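Local coordinates for Tlr1789 protein (Thermosynechococcus elongatus, PDB 2X8X), which probably helps insert or translocate polypeptides at the cyanobacterial outer membrane as an Omp85-family protein, here represented by its N-terminal stretch of POTRA domains, at residues A[11-16]-A[70-75]; A[76-81]-A[104-109]; A[127-132]-A[188-193]; A[153-158]-A[221-226]. All coordinates share one frame; numbering follows the deposited sequence.

Interaction 1 of 4, residues A[11-16]-A[70-75]; sequences VVEGAT and TFVVRP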
loop_
_atom_site.group_PDB
_atom_site.type_symbol
_atom_site.label_atom_id
_atom_site.label_comp_id
_atom_site.label_asym_id
_atom_site.label_seq_id
_atom_site.Cartn_x
_atom_site.Cartn_y
_atom_site.Cartn_z
ATOM N N VAL A 11 31.050 12.548 13.556
ATOM C CA VAL A 11 30.879 12.947 12.162
ATOM C C VAL A 11 29.722 12.172 11.505
ATOM O O VAL A 11 29.435 11.014 11.836
ATOM C CB VAL A 11 32.231 12.861 11.359
ATOM C CG1 VAL A 11 32.929 11.506 11.638
ATOM C CG2 VAL A 11 32.028 13.138 9.827
ATOM N N VAL A 12 29.029 12.843 10.602
ATOM C CA VAL A 12 28.020 12.167 9.772
ATOM C C VAL A 12 28.554 12.054 8.338
ATOM O O VAL A 12 28.925 13.075 7.754
ATOM C CB VAL A 12 26.698 12.966 9.819
ATOM C CG1 VAL A 12 25.699 12.474 8.747
ATOM C CG2 VAL A 12 26.091 12.897 11.211
ATOM N N GLU A 13 28.633 10.830 7.792
ATOM C CA GLU A 13 29.049 10.607 6.398
ATOM C C GLU A 13 27.932 10.052 5.520
ATOM O O GLU A 13 27.269 9.086 5.897
ATOM C CB GLU A 13 30.174 9.581 6.314
ATOM C CG GLU A 13 31.512 10.060 6.823
ATOM C CD GLU A 13 32.602 9.061 6.460
ATOM O OE1 GLU A 13 32.256 8.082 5.712
ATOM O OE2 GLU A 13 33.768 9.255 6.932
ATOM N N GLY A 14 27.823 10.602 4.308
ATOM C CA GLY A 14 26.966 10.042 3.283
ATOM C C GLY A 14 25.690 10.813 3.097
ATOM O O GLY A 14 24.899 10.455 2.254
ATOM N N ALA A 15 25.489 11.871 3.883
ATOM C CA ALA A 15 24.253 12.671 3.825
ATOM C C ALA A 15 24.432 13.948 2.979
ATOM O O ALA A 15 25.509 14.472 2.897
ATOM C CB ALA A 15 23.739 13.006 5.259
ATOM N N THR A 16 23.365 14.439 2.351
ATOM C CA THR A 16 23.434 15.747 1.704
ATOM C C THR A 16 23.179 16.818 2.793
ATOM O O THR A 16 22.776 16.472 3.917
ATOM C CB THR A 16 22.426 15.823 0.543
ATOM O OG1 THR A 16 21.179 15.291 0.993
ATOM C CG2 THR A 16 22.954 15.041 -0.725
ATOM N N THR A 70 31.650 7.857 13.823
ATOM C CA THR A 70 31.195 8.152 12.493
ATOM C C THR A 70 29.848 7.410 12.259
ATOM O O THR A 70 29.766 6.161 12.331
ATOM C CB THR A 70 32.264 7.761 11.386
ATOM O OG1 THR A 70 33.511 8.455 11.640
ATOM C CG2 THR A 70 31.776 8.152 10.005
ATOM N N PHE A 71 28.814 8.198 11.979
ATOM C CA PHE A 71 27.555 7.644 11.538
ATOM C C PHE A 71 27.540 7.516 10.014
ATOM O O PHE A 71 27.455 8.517 9.335
ATOM C CB PHE A 71 26.421 8.510 12.062
ATOM C CG PHE A 71 26.163 8.289 13.516
ATOM C CD1 PHE A 71 26.591 9.210 14.478
ATOM C CD2 PHE A 71 25.497 7.116 13.934
ATOM C CE1 PHE A 71 26.324 8.959 15.852
ATOM C CE2 PHE A 71 25.235 6.852 15.257
ATOM C CZ PHE A 71 25.629 7.808 16.238
ATOM N N VAL A 72 27.630 6.302 9.485
ATOM C CA VAL A 72 27.591 6.182 8.006
ATOM C C VAL A 72 26.144 5.904 7.557
ATOM O O VAL A 72 25.560 4.918 7.962
ATOM C CB VAL A 72 28.517 5.062 7.466
ATOM C CG1 VAL A 72 28.672 5.193 5.919
ATOM C CG2 VAL A 72 29.907 5.155 8.134
ATOM N N VAL A 73 25.649 6.766 6.678
ATOM C CA VAL A 73 24.278 6.827 6.303
ATOM C C VAL A 73 24.237 6.716 4.777
ATOM O O VAL A 73 25.157 7.201 4.114
ATOM C CB VAL A 73 23.852 8.168 6.840
ATOM C CG1 VAL A 73 23.374 9.153 5.841
ATOM C CG2 VAL A 73 23.107 8.030 8.155
ATOM N N ARG A 74 23.201 6.024 4.241
ATOM C CA ARG A 74 23.003 5.790 2.800
ATOM C C ARG A 74 21.519 6.164 2.594
ATOM O O ARG A 74 20.632 5.418 3.007
ATOM C CB ARG A 74 23.258 4.302 2.442
ATOM C CG ARG A 74 23.187 4.028 0.956
ATOM C CD ARG A 74 23.535 2.529 0.647
ATOM N NE ARG A 74 22.366 2.215 -0.115
ATOM C CZ ARG A 74 21.478 1.256 0.086
ATOM N NH1 ARG A 74 21.655 0.267 0.956
ATOM N NH2 ARG A 74 20.433 1.286 -0.700
ATOM N N PRO A 75 21.272 7.391 2.170
ATOM C CA PRO A 75 19.955 7.893 1.967
ATOM C C PRO A 75 19.270 7.138 0.811
ATOM O O PRO A 75 19.967 6.570 -0.100
ATOM C CB PRO A 75 20.190 9.308 1.490
ATOM C CG PRO A 75 21.696 9.626 1.960
ATOM C CD PRO A 75 22.346 8.365 1.904
HETATM O O HOH W 1 34.919 9.569 9.728
#

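Interaction 2 of 4, residues A[76-81]-A[104-109]; sequences YPVLRA and GRTLNL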
loop_
_atom_site.group_PDB
_atom_site.type_symbol
_atom_site.label_atom_id
_atom_site.label_comp_id
_atom_site.label_asym_id
_atom_site.label_seq_id
_atom_site.Cartn_x
_atom_site.Cartn_y
_atom_site.Cartn_z
ATOM N N TYR A 76 17.942 7.171 0.809
ATOM C CA TYR A 76 17.226 6.733 -0.382
ATOM C C TYR A 76 17.575 7.795 -1.447
ATOM O O TYR A 76 17.987 8.867 -1.074
ATOM C CB TYR A 76 15.702 6.674 -0.164
ATOM C CG TYR A 76 15.287 5.621 0.856
ATOM C CD1 TYR A 76 15.438 4.248 0.582
ATOM C CD2 TYR A 76 14.725 5.982 2.067
ATOM C CE1 TYR A 76 15.099 3.256 1.524
ATOM C CE2 TYR A 76 14.377 5.019 2.981
ATOM C CZ TYR A 76 14.577 3.644 2.703
ATOM O OH TYR A 76 14.206 2.682 3.663
ATOM N N PRO A 77 17.422 7.474 -2.755
ATOM C CA PRO A 77 17.712 8.385 -3.867
ATOM C C PRO A 77 16.739 9.550 -3.842
ATOM O O PRO A 77 15.662 9.460 -3.210
ATOM C CB PRO A 77 17.351 7.556 -5.122
ATOM C CG PRO A 77 17.165 6.134 -4.675
ATOM C CD PRO A 77 16.930 6.138 -3.195
ATOM N N VAL A 78 17.073 10.632 -4.543
ATOM C CA VAL A 78 16.111 11.699 -4.792
ATOM C C VAL A 78 14.971 11.090 -5.632
ATOM O O VAL A 78 15.219 10.360 -6.592
ATOM C CB VAL A 78 16.735 12.916 -5.498
ATOM C CG1 VAL A 78 15.657 13.912 -5.944
ATOM C CG2 VAL A 78 17.676 13.660 -4.505
ATOM N N LEU A 79 13.742 11.349 -5.228
ATOM C CA LEU A 79 12.607 10.779 -5.938
ATOM C C LEU A 79 12.353 11.462 -7.284
ATOM O O LEU A 79 12.131 12.699 -7.337
ATOM C CB LEU A 79 11.343 10.896 -5.028
ATOM C CG LEU A 79 10.067 10.334 -5.679
ATOM C CD1 LEU A 79 10.202 8.780 -5.894
ATOM C CD2 LEU A 79 8.845 10.631 -4.834
ATOM N N ARG A 80 12.350 10.683 -8.374
ATOM C CA ARG A 80 12.117 11.256 -9.712
ATOM C C ARG A 80 10.756 10.911 -10.336
ATOM O O ARG A 80 10.265 11.638 -11.215
ATOM C CB ARG A 80 13.173 10.757 -10.702
ATOM C CG ARG A 80 14.588 11.078 -10.277
ATOM C CD ARG A 80 14.831 12.574 -10.178
ATOM N NE ARG A 80 16.213 12.788 -9.716
ATOM C CZ ARG A 80 16.718 13.982 -9.474
ATOM N NH1 ARG A 80 15.944 15.068 -9.608
ATOM N NH2 ARG A 80 17.964 14.069 -9.048
ATOM N N ALA A 81 10.164 9.800 -9.917
ATOM C CA ALA A 81 8.885 9.374 -10.505
ATOM C C ALA A 81 8.302 8.258 -9.696
ATOM O O ALA A 81 9.046 7.466 -9.007
ATOM C CB ALA A 81 9.101 8.839 -12.018
ATOM N N GLY A 104 11.794 15.308 -6.591
ATOM C CA GLY A 104 12.886 16.260 -6.526
ATOM C C GLY A 104 13.563 16.373 -5.181
ATOM O O GLY A 104 14.533 17.156 -5.054
ATOM N N ARG A 105 13.136 15.591 -4.165
ATOM C CA ARG A 105 13.915 15.555 -2.919
ATOM C C ARG A 105 14.080 14.144 -2.533
ATOM O O ARG A 105 13.399 13.274 -3.067
ATOM C CB ARG A 105 13.202 16.253 -1.754
ATOM C CG ARG A 105 12.055 17.121 -2.108
ATOM C CD ARG A 105 11.635 17.804 -0.785
ATOM N NE ARG A 105 10.755 16.929 -0.015
ATOM C CZ ARG A 105 9.440 16.939 -0.163
ATOM N NH1 ARG A 105 8.933 17.833 -1.011
ATOM N NH2 ARG A 105 8.648 16.120 0.551
ATOM N N THR A 106 14.968 13.894 -1.593
ATOM C CA THR A 106 15.271 12.562 -1.171
ATOM C C THR A 106 13.933 11.872 -0.836
ATOM O O THR A 106 13.061 12.470 -0.174
ATOM C CB THR A 106 16.038 12.640 0.169
ATOM O OG1 THR A 106 17.272 13.283 -0.091
ATOM C CG2 THR A 106 16.311 11.204 0.761
ATOM N N LEU A 107 13.797 10.626 -1.258
ATOM C CA LEU A 107 12.561 9.886 -0.964
ATOM C C LEU A 107 12.540 9.594 0.544
ATOM O O LEU A 107 13.574 9.232 1.146
ATOM C CB LEU A 107 12.613 8.576 -1.752
ATOM C CG LEU A 107 11.652 7.465 -1.275
ATOM C CD1 LEU A 107 10.203 7.773 -1.645
ATOM C CD2 LEU A 107 12.157 6.257 -1.960
ATOM N N ASN A 108 11.360 9.744 1.143
ATOM C CA ASN A 108 11.123 9.426 2.514
ATOM C C ASN A 108 10.037 8.337 2.557
ATOM O O ASN A 108 8.943 8.509 2.005
ATOM C CB ASN A 108 10.723 10.677 3.332
ATOM C CG ASN A 108 10.578 10.356 4.783
ATOM O OD1 ASN A 108 9.620 9.657 5.180
ATOM N ND2 ASN A 108 11.527 10.837 5.622
ATOM N N LEU A 109 10.344 7.189 3.145
ATOM C CA LEU A 109 9.364 6.102 3.138
ATOM C C LEU A 109 8.137 6.363 3.978
ATOM O O LEU A 109 7.099 5.816 3.692
ATOM C CB LEU A 109 9.982 4.788 3.544
ATOM C CG LEU A 109 10.860 4.040 2.524
ATOM C CD1 LEU A 109 10.927 2.577 2.920
ATOM C CD2 LEU A 109 10.486 4.086 1.073
HETATM O O HOH W 2 19.157 11.340 -1.403
#

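Interaction 3 of 4, residues A[127-132]-A[188-193]; sequences GYILGQ and VVLNQK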
loop_
_atom_site.group_PDB
_atom_site.type_symbol
_atom_site.label_atom_id
_atom_site.label_comp_id
_atom_site.label_asym_id
_atom_site.label_seq_id
_atom_site.Cartn_x
_atom_site.Cartn_y
_atom_site.Cartn_z
ATOM N N GLY A 127 -15.837 4.062 -4.109
ATOM C CA GLY A 127 -16.672 2.850 -4.062
ATOM C C GLY A 127 -15.972 1.558 -4.527
ATOM O O GLY A 127 -16.591 0.493 -4.544
ATOM N N TYR A 128 -14.693 1.632 -4.910
ATOM C CA TYR A 128 -13.965 0.421 -5.341
ATOM C C TYR A 128 -13.476 -0.252 -4.099
ATOM O O TYR A 128 -12.287 -0.149 -3.725
ATOM C CB TYR A 128 -12.815 0.769 -6.271
ATOM C CG TYR A 128 -13.289 1.508 -7.492
ATOM C CD1 TYR A 128 -14.000 0.841 -8.519
ATOM C CD2 TYR A 128 -13.038 2.872 -7.629
ATOM C CE1 TYR A 128 -14.437 1.528 -9.643
ATOM C CE2 TYR A 128 -13.496 3.578 -8.764
ATOM C CZ TYR A 128 -14.197 2.896 -9.743
ATOM O OH TYR A 128 -14.593 3.564 -10.869
ATOM N N ILE A 129 -14.408 -0.908 -3.431
ATOM C CA ILE A 129 -14.181 -1.464 -2.091
ATOM C C ILE A 129 -13.002 -2.388 -1.923
ATOM O O ILE A 129 -12.480 -2.500 -0.796
ATOM C CB ILE A 129 -15.386 -2.325 -1.512
ATOM C CG1 ILE A 129 -16.041 -3.186 -2.606
ATOM C CG2 ILE A 129 -16.316 -1.538 -0.625
ATOM C CD1 ILE A 129 -16.524 -4.541 -2.022
ATOM N N LEU A 130 -12.605 -3.105 -2.975
ATOM C CA LEU A 130 -11.493 -4.078 -2.854
ATOM C C LEU A 130 -10.121 -3.447 -3.181
ATOM O O LEU A 130 -9.109 -4.050 -2.931
ATOM C CB LEU A 130 -11.696 -5.292 -3.788
ATOM C CG LEU A 130 -12.924 -6.190 -3.553
ATOM C CD1 LEU A 130 -12.902 -7.324 -4.586
ATOM C CD2 LEU A 130 -13.021 -6.798 -2.101
ATOM N N GLY A 131 -10.113 -2.287 -3.801
ATOM C CA GLY A 131 -8.904 -1.776 -4.412
ATOM C C GLY A 131 -7.838 -1.361 -3.410
ATOM O O GLY A 131 -8.168 -0.715 -2.406
ATOM N N GLN A 132 -6.560 -1.650 -3.656
ATOM C CA GLN A 132 -5.549 -1.165 -2.668
ATOM C C GLN A 132 -4.210 -1.412 -3.321
ATOM O O GLN A 132 -4.133 -2.239 -4.248
ATOM C CB GLN A 132 -5.580 -1.992 -1.373
ATOM C CG GLN A 132 -5.261 -3.473 -1.693
ATOM C CD GLN A 132 -5.258 -4.395 -0.429
ATOM O OE1 GLN A 132 -5.287 -3.926 0.691
ATOM N NE2 GLN A 132 -5.251 -5.704 -0.639
ATOM N N VAL A 188 -15.002 -5.458 -15.301
ATOM C CA VAL A 188 -15.155 -4.162 -14.618
ATOM C C VAL A 188 -14.422 -4.333 -13.282
ATOM O O VAL A 188 -14.170 -5.476 -12.854
ATOM C CB VAL A 188 -16.625 -3.781 -14.329
ATOM C CG1 VAL A 188 -17.446 -3.844 -15.617
ATOM C CG2 VAL A 188 -17.234 -4.746 -13.246
ATOM N N VAL A 189 -14.049 -3.218 -12.649
ATOM C CA VAL A 189 -13.514 -3.232 -11.303
ATOM C C VAL A 189 -14.736 -3.157 -10.352
ATOM O O VAL A 189 -15.556 -2.260 -10.442
ATOM C CB VAL A 189 -12.666 -1.955 -11.031
ATOM C CG1 VAL A 189 -12.131 -1.965 -9.649
ATOM C CG2 VAL A 189 -11.555 -1.796 -12.066
ATOM N N LEU A 190 -14.832 -4.108 -9.458
ATOM C CA LEU A 190 -15.957 -4.182 -8.489
ATOM C C LEU A 190 -16.201 -2.858 -7.735
ATOM O O LEU A 190 -15.281 -2.280 -7.106
ATOM C CB LEU A 190 -15.689 -5.361 -7.517
ATOM C CG LEU A 190 -16.823 -5.716 -6.532
ATOM C CD1 LEU A 190 -17.945 -6.301 -7.372
ATOM C CD2 LEU A 190 -16.352 -6.771 -5.552
ATOM N N ASN A 191 -17.447 -2.362 -7.788
ATOM C CA ASN A 191 -17.767 -1.134 -7.097
ATOM C C ASN A 191 -19.031 -1.337 -6.295
ATOM O O ASN A 191 -20.008 -1.805 -6.823
ATOM C CB ASN A 191 -17.996 -0.023 -8.082
ATOM C CG ASN A 191 -18.161 1.294 -7.409
ATOM O OD1 ASN A 191 -19.109 1.516 -6.651
ATOM N ND2 ASN A 191 -17.215 2.181 -7.653
ATOM N N GLN A 192 -18.993 -0.982 -5.021
ATOM C CA GLN A 192 -20.065 -1.376 -4.091
ATOM C C GLN A 192 -21.361 -0.634 -4.389
ATOM O O GLN A 192 -22.453 -1.152 -4.079
ATOM C CB GLN A 192 -19.574 -1.207 -2.638
ATOM C CG GLN A 192 -20.601 -1.444 -1.590
ATOM C CD GLN A 192 -20.924 -0.145 -0.889
ATOM O OE1 GLN A 192 -19.995 0.580 -0.447
ATOM N NE2 GLN A 192 -22.230 0.177 -0.779
ATOM N N LYS A 193 -21.230 0.535 -5.029
ATOM C CA LYS A 193 -22.342 1.387 -5.469
ATOM C C LYS A 193 -23.077 0.716 -6.615
ATOM O O LYS A 193 -24.313 0.702 -6.661
ATOM C CB LYS A 193 -21.799 2.733 -5.989
ATOM C CG LYS A 193 -21.917 3.912 -5.070
ATOM C CD LYS A 193 -21.466 3.585 -3.645
ATOM C CE LYS A 193 -22.562 3.967 -2.641
ATOM N NZ LYS A 193 -21.902 4.682 -1.516
HETATM O O HOH W 3 -12.935 -2.742 -5.824
#

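Interaction 4 of 4, residues A[153-158]-A[221-226]; sequences VVEQVT and PRRVNL. Unlike the reference sequence in segment 221-226: Arg-223 (reference Lys).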
loop_
_atom_site.group_PDB
_atom_site.type_symbol
_atom_site.label_atom_id
_atom_site.label_comp_id
_atom_site.label_asym_id
_atom_site.label_seq_id
_atom_site.Cartn_x
_atom_site.Cartn_y
_atom_site.Cartn_z
ATOM N N VAL A 153 -10.654 -6.380 -9.940
ATOM C CA VAL A 153 -11.220 -6.740 -11.272
ATOM C C VAL A 153 -12.087 -8.024 -11.158
ATOM O O VAL A 153 -11.719 -9.009 -10.478
ATOM C CB VAL A 153 -10.079 -6.915 -12.371
ATOM C CG1 VAL A 153 -10.676 -7.329 -13.793
ATOM C CG2 VAL A 153 -9.274 -5.641 -12.526
ATOM N N VAL A 154 -13.271 -7.930 -11.782
ATOM C CA VAL A 154 -14.243 -9.022 -11.905
ATOM C C VAL A 154 -13.822 -9.900 -13.097
ATOM O O VAL A 154 -13.865 -9.486 -14.260
ATOM C CB VAL A 154 -15.706 -8.503 -12.007
ATOM C CG1 VAL A 154 -16.650 -9.680 -12.213
ATOM C CG2 VAL A 154 -16.122 -7.799 -10.666
ATOM N N GLU A 155 -13.336 -11.078 -12.769
ATOM C CA GLU A 155 -12.940 -12.104 -13.735
ATOM C C GLU A 155 -14.229 -12.793 -14.276
ATOM O O GLU A 155 -14.466 -12.834 -15.492
ATOM C CB GLU A 155 -12.007 -13.095 -13.033
ATOM C CG GLU A 155 -10.948 -13.682 -13.921
ATOM C CD GLU A 155 -10.045 -14.676 -13.170
ATOM O OE1 GLU A 155 -8.918 -14.252 -12.771
ATOM O OE2 GLU A 155 -10.476 -15.861 -12.987
ATOM N N GLN A 156 -15.092 -13.299 -13.381
ATOM C CA GLN A 156 -16.388 -13.802 -13.818
ATOM C C GLN A 156 -17.508 -13.483 -12.875
ATOM O O GLN A 156 -17.310 -13.007 -11.741
ATOM C CB GLN A 156 -16.414 -15.327 -14.105
ATOM C CG GLN A 156 -15.530 -16.139 -13.191
ATOM C CD GLN A 156 -15.459 -17.624 -13.595
ATOM O OE1 GLN A 156 -16.059 -18.050 -14.578
ATOM N NE2 GLN A 156 -14.724 -18.405 -12.821
ATOM N N VAL A 157 -18.703 -13.719 -13.364
ATOM C CA VAL A 157 -19.870 -13.613 -12.489
ATOM C C VAL A 157 -20.626 -14.922 -12.645
ATOM O O VAL A 157 -20.982 -15.294 -13.771
ATOM C CB VAL A 157 -20.803 -12.422 -12.865
ATOM C CG1 VAL A 157 -22.066 -12.353 -11.937
ATOM C CG2 VAL A 157 -20.021 -11.129 -12.844
ATOM N N THR A 158 -20.915 -15.560 -11.490
ATOM C CA THR A 158 -21.428 -16.933 -11.401
ATOM C C THR A 158 -22.753 -16.852 -10.678
ATOM O O THR A 158 -22.793 -16.289 -9.571
ATOM C CB THR A 158 -20.492 -17.820 -10.476
ATOM O OG1 THR A 158 -19.115 -17.678 -10.901
ATOM C CG2 THR A 158 -20.956 -19.363 -10.410
ATOM N N PRO A 221 -5.365 -14.540 -8.438
ATOM C CA PRO A 221 -5.869 -14.437 -7.065
ATOM C C PRO A 221 -6.032 -12.972 -6.572
ATOM O O PRO A 221 -6.510 -12.732 -5.476
ATOM C CB PRO A 221 -4.795 -15.162 -6.241
ATOM C CG PRO A 221 -3.541 -14.997 -7.043
ATOM C CD PRO A 221 -3.997 -15.099 -8.476
ATOM N N ARG A 222 -5.640 -12.025 -7.412
ATOM C CA ARG A 222 -5.771 -10.596 -7.160
ATOM C C ARG A 222 -7.100 -10.100 -7.724
ATOM O O ARG A 222 -7.558 -8.982 -7.427
ATOM C CB ARG A 222 -4.542 -9.919 -7.797
ATOM C CG ARG A 222 -3.485 -9.923 -6.746
ATOM C CD ARG A 222 -2.136 -10.349 -7.005
ATOM N NE ARG A 222 -1.314 -9.226 -7.279
ATOM C CZ ARG A 222 0.006 -9.080 -7.128
ATOM N NH1 ARG A 222 0.427 -7.949 -7.559
ATOM N NH2 ARG A 222 0.924 -9.957 -6.630
ATOM N N ARG A 223 -7.746 -10.968 -8.508
ATOM C CA ARG A 223 -9.055 -10.679 -9.101
ATOM C C ARG A 223 -10.189 -11.453 -8.426
ATOM O O ARG A 223 -9.915 -12.324 -7.565
ATOM C CB ARG A 223 -8.991 -10.986 -10.570
ATOM C CG ARG A 223 -7.935 -10.107 -11.215
ATOM C CD ARG A 223 -7.996 -10.208 -12.696
ATOM N NE ARG A 223 -7.430 -8.992 -13.256
ATOM C CZ ARG A 223 -7.264 -8.737 -14.554
ATOM N NH1 ARG A 223 -7.605 -9.631 -15.479
ATOM N NH2 ARG A 223 -6.748 -7.566 -14.918
ATOM N N VAL A 224 -11.453 -11.159 -8.795
ATOM C CA VAL A 224 -12.564 -11.888 -8.121
ATOM C C VAL A 224 -13.551 -12.551 -9.034
ATOM O O VAL A 224 -13.812 -12.085 -10.163
ATOM C CB VAL A 224 -13.403 -10.994 -7.119
ATOM C CG1 VAL A 224 -12.635 -10.822 -5.840
ATOM C CG2 VAL A 224 -13.693 -9.719 -7.760
ATOM N N ASN A 225 -14.087 -13.641 -8.503
ATOM C CA ASN A 225 -15.251 -14.324 -9.023
ATOM C C ASN A 225 -16.475 -13.823 -8.202
ATOM O O ASN A 225 -16.579 -14.054 -6.974
ATOM C CB ASN A 225 -15.012 -15.871 -8.992
ATOM C CG ASN A 225 -16.240 -16.725 -9.540
ATOM O OD1 ASN A 225 -17.193 -16.182 -10.161
ATOM N ND2 ASN A 225 -16.208 -18.076 -9.288
ATOM N N LEU A 226 -17.362 -13.063 -8.847
ATOM C CA LEU A 226 -18.547 -12.556 -8.128
ATOM C C LEU A 226 -19.675 -13.634 -8.137
ATOM O O LEU A 226 -20.162 -14.036 -9.231
ATOM C CB LEU A 226 -19.084 -11.230 -8.689
ATOM C CG LEU A 226 -20.356 -10.819 -7.932
ATOM C CD1 LEU A 226 -19.908 -9.953 -6.825
ATOM C CD2 LEU A 226 -21.386 -10.077 -8.733
HETATM O O HOH W 4 -7.862 -6.980 -9.161
HETATM O O HOH W 5 -7.761 -12.886 -15.035
#

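Interaction 1 of 4, residues A[11-16]-A[70-75]
Glu-13 lies across Thr-70 on one face of a parallel strand pair, the face that also carries Val-11 and Val-72. From CB its chain turns beside the backbone N, with CG anti to the carbonyl carbon (chi1 -71°), and CG meets the Thr-70 methyl CG2 at 3.7 Å. The chain then runs extended, and CD and OE2 both lie 3.8 Å from CG2 of Thr-70. At the tip, OE2 of Glu-13 accepts a hydrogen bond from a water 3.0 Å away. That water also bonds to Thr-70 OG1 at 2.6 Å, which makes a bridge between carboxylate and hydroxyl in addition to the apolar touch. Thr-70 also lies alongside Val-11, the two side chains pointing the same way, and Thr-70 OG1 is close to the methyl CG1 of Val-11.

The parallel register is fixed by three backbone bonds: Phe-71 N to Val-11 O, Glu-13 N to Phe-71 O, and Val-73 N to Glu-13 O (2.9 Å). The last is nearly straight at the acceptor, with a C=O...N angle of 178°. The strand ends at Glu-13, and Gly-14, with positive phi, begins the turn away. The O of Gly-14 rests 3.3 Å from CD of Pro-75, while Ala-15 CB packs on Val-73 CG1 at 3.9 Å.

Strand 66-75 lies between strands 5-13 and 53-63 in the sheet of the first POTRA repeat. From the opposite face, Val-12 packs on helix 17-26, and Phe-71 and Val-73 pack on helix 37-48.

Interaction 2 of 4, residues A[76-81]-A[104-109]
Tyr-76 and Leu-109 both set CG anti to their own carbonyl carbon (chi1 -65° and -76°), and their side chains then cross at about a right angle. Leu-109 reaches one face of the phenol ring with CD2, its CG stands 3.7 Å from Tyr-76 CE2, and its other methyl CD1 comes 3.4 Å from Tyr-76 OH. The edge of the ring faces Leu-107 O, which lies near the ring plane at 3.6 Å from CD2 of Tyr-76. This carbonyl is buried here without a polar partner in the model. Leu-107 also brings CB against the CB atoms of Tyr-76 and Leu-79, its neighbours across the contact.

Neither segment is a regular strand, yet the backbones meet in a single bridge, Val-78 with Thr-106, whose CA atoms are only 3.8 Å apart. Three bonds tie it: Leu-107 N to Pro-77 O, Leu-79 N to Arg-105 O at 2.9 Å, and Gly-104 N to Leu-79 O at 2.7 Å. In the second of these the donor stands 43° out of the carbonyl plane. A water adds another link by donating to Tyr-76 O and bonding to Thr-106 OG1.

Next to Leu-109, Asn-108 is the N-cap of helix 109-125: OD1 accepts from Glu-111 N, while ND2 donates to Thr-50 O. The arrangement is a linker between tandem POTRA repeats, with the chain leaving the first sheet held against the start of a helix of the second.

Interaction 3 of 4, residues A[127-132]-A[188-193]
Tyr-128 lays one face of its ring over the side-chain amide of Asn-191, with ND2 3.4 Å above the ring plane and displaced toward the rim. The two flat groups stand almost perpendicular, 81° apart, so the amide meets the ring with its nitrogen end rather than stacking flat. The setting is a junction of two helix ends belonging to successive POTRA repeats: Gly-127 closes helix 109-125 in a Schellman motif, and Asn-191 is the N-cap of helix 192-205. With CG anti to the backbone N (chi1 -173°), the amide of Asn-191 is carried toward Gly-127 and the Tyr-128 ring. OD1 of Asn-191 accepts from Lys-193 N at 2.8 Å, the donor lying in the plane of the side-chain carbonyl, while ND2 is held by Asn-126 O.

The backbones are joined by Gln-192 N, which donates to Gly-127 O at 2.9 Å. Gly-127 has positive phi, as the Schellman motif requires, and Asn-191 comes up close on the side where a side chain would begin.

Apolar contacts flank the polar junction. Val-189 CG1 reaches Tyr-128 CD1 at 3.6 Å, the two side chains crossing at about a right angle. Leu-130 CD1 meets Leu-190 CD2 at 3.6 Å, and Ile-129 CG2 touches CB of Gln-192. Leu-130 and Leu-190 both also pack on Leu-215 of strand 208-217. The turn from Tyr-128 to Gly-131 is type I, and a water accepts from Leu-130 N while donating to Leu-190 O at 2.7 Å.

Interaction 4 of 4, residues A[153-158]-A[221-226]
Backbone hydrogen bonds join Val-153 and Val-224 first, through Val-224 N and Val-153 O at 2.7 Å. Glu-155 N then donates to Val-224 O, Leu-226 N to Gln-156 O, and Thr-158 N to Leu-226 O at 2.8 Å. The axes of the parallel strands 154-158 and 224-226 are inclined by 22°. CA-H...O contacts from Val-154 to Val-224 O and from Val-157 to Leu-226 O accompany the bonds.

The register slips once. Val-154 faces Val-224 and Val-157 faces Leu-226, so one strand spends an extra residue, consistent with a beta bulge at Glu-155 and Gln-156; phi and psi of Glu-155 (-77° and -54°) are helical. Gln-156 N is buried there with no partner. In the POTRA sheet of the third repeat, strand 224-232 lies between the bulged edge strand 154-161 and the antiparallel strand 208-217.

Apolar packing runs along one face, where Val-157 CG1 lies beside Leu-226 CD2 at 4.0 Å and Val-154 CG2 approaches Val-224 CG2. Arg-223, lysine in the reference sequence, extends alongside Val-153. The methyl CG1 of Val-153 sits 3.7 Å above one face of the Arg-223 guanidinium, toward the rim.

Polar side chains meet on the opposite face. Thr-158 OG1 approaches Asn-225 OD1 to 2.5 Å, so short that the detail of this hydrogen bond is doubtful. Gln-156 CG packs 3.5 Å from that same oxygen, Asn-225 OD1. Glu-155 OE1 and OE2 accept from Asn-220 N and Gln-219 N, and a water that donates to Glu-155 OE1 accepts a long bond (3.3 Å) from Arg-223 NH1.

The four contacts lie along an elongated chain, and interactions 1 and 4 are the farthest apart, their centres 49 Å from each other. Each of those two pairs parallel strands inside one POTRA sheet, whereas interactions 2 and 3 lie at the boundaries between successive repeats. Interaction 2 continues directly from interaction 1 in sequence, with centres 17 Å apart, while interactions 2 and 3 are separated by about 15 Å between nearest atoms. Interactions 3 and 4 touch, their centres 12 Å apart: Val-188 O is 2.8 Å from Val-154 N, a probable hydrogen bond, and Leu-130 CD1 packs at 3.7 Å on Val-224 CG1. The second boundary is therefore built directly onto the third sheet.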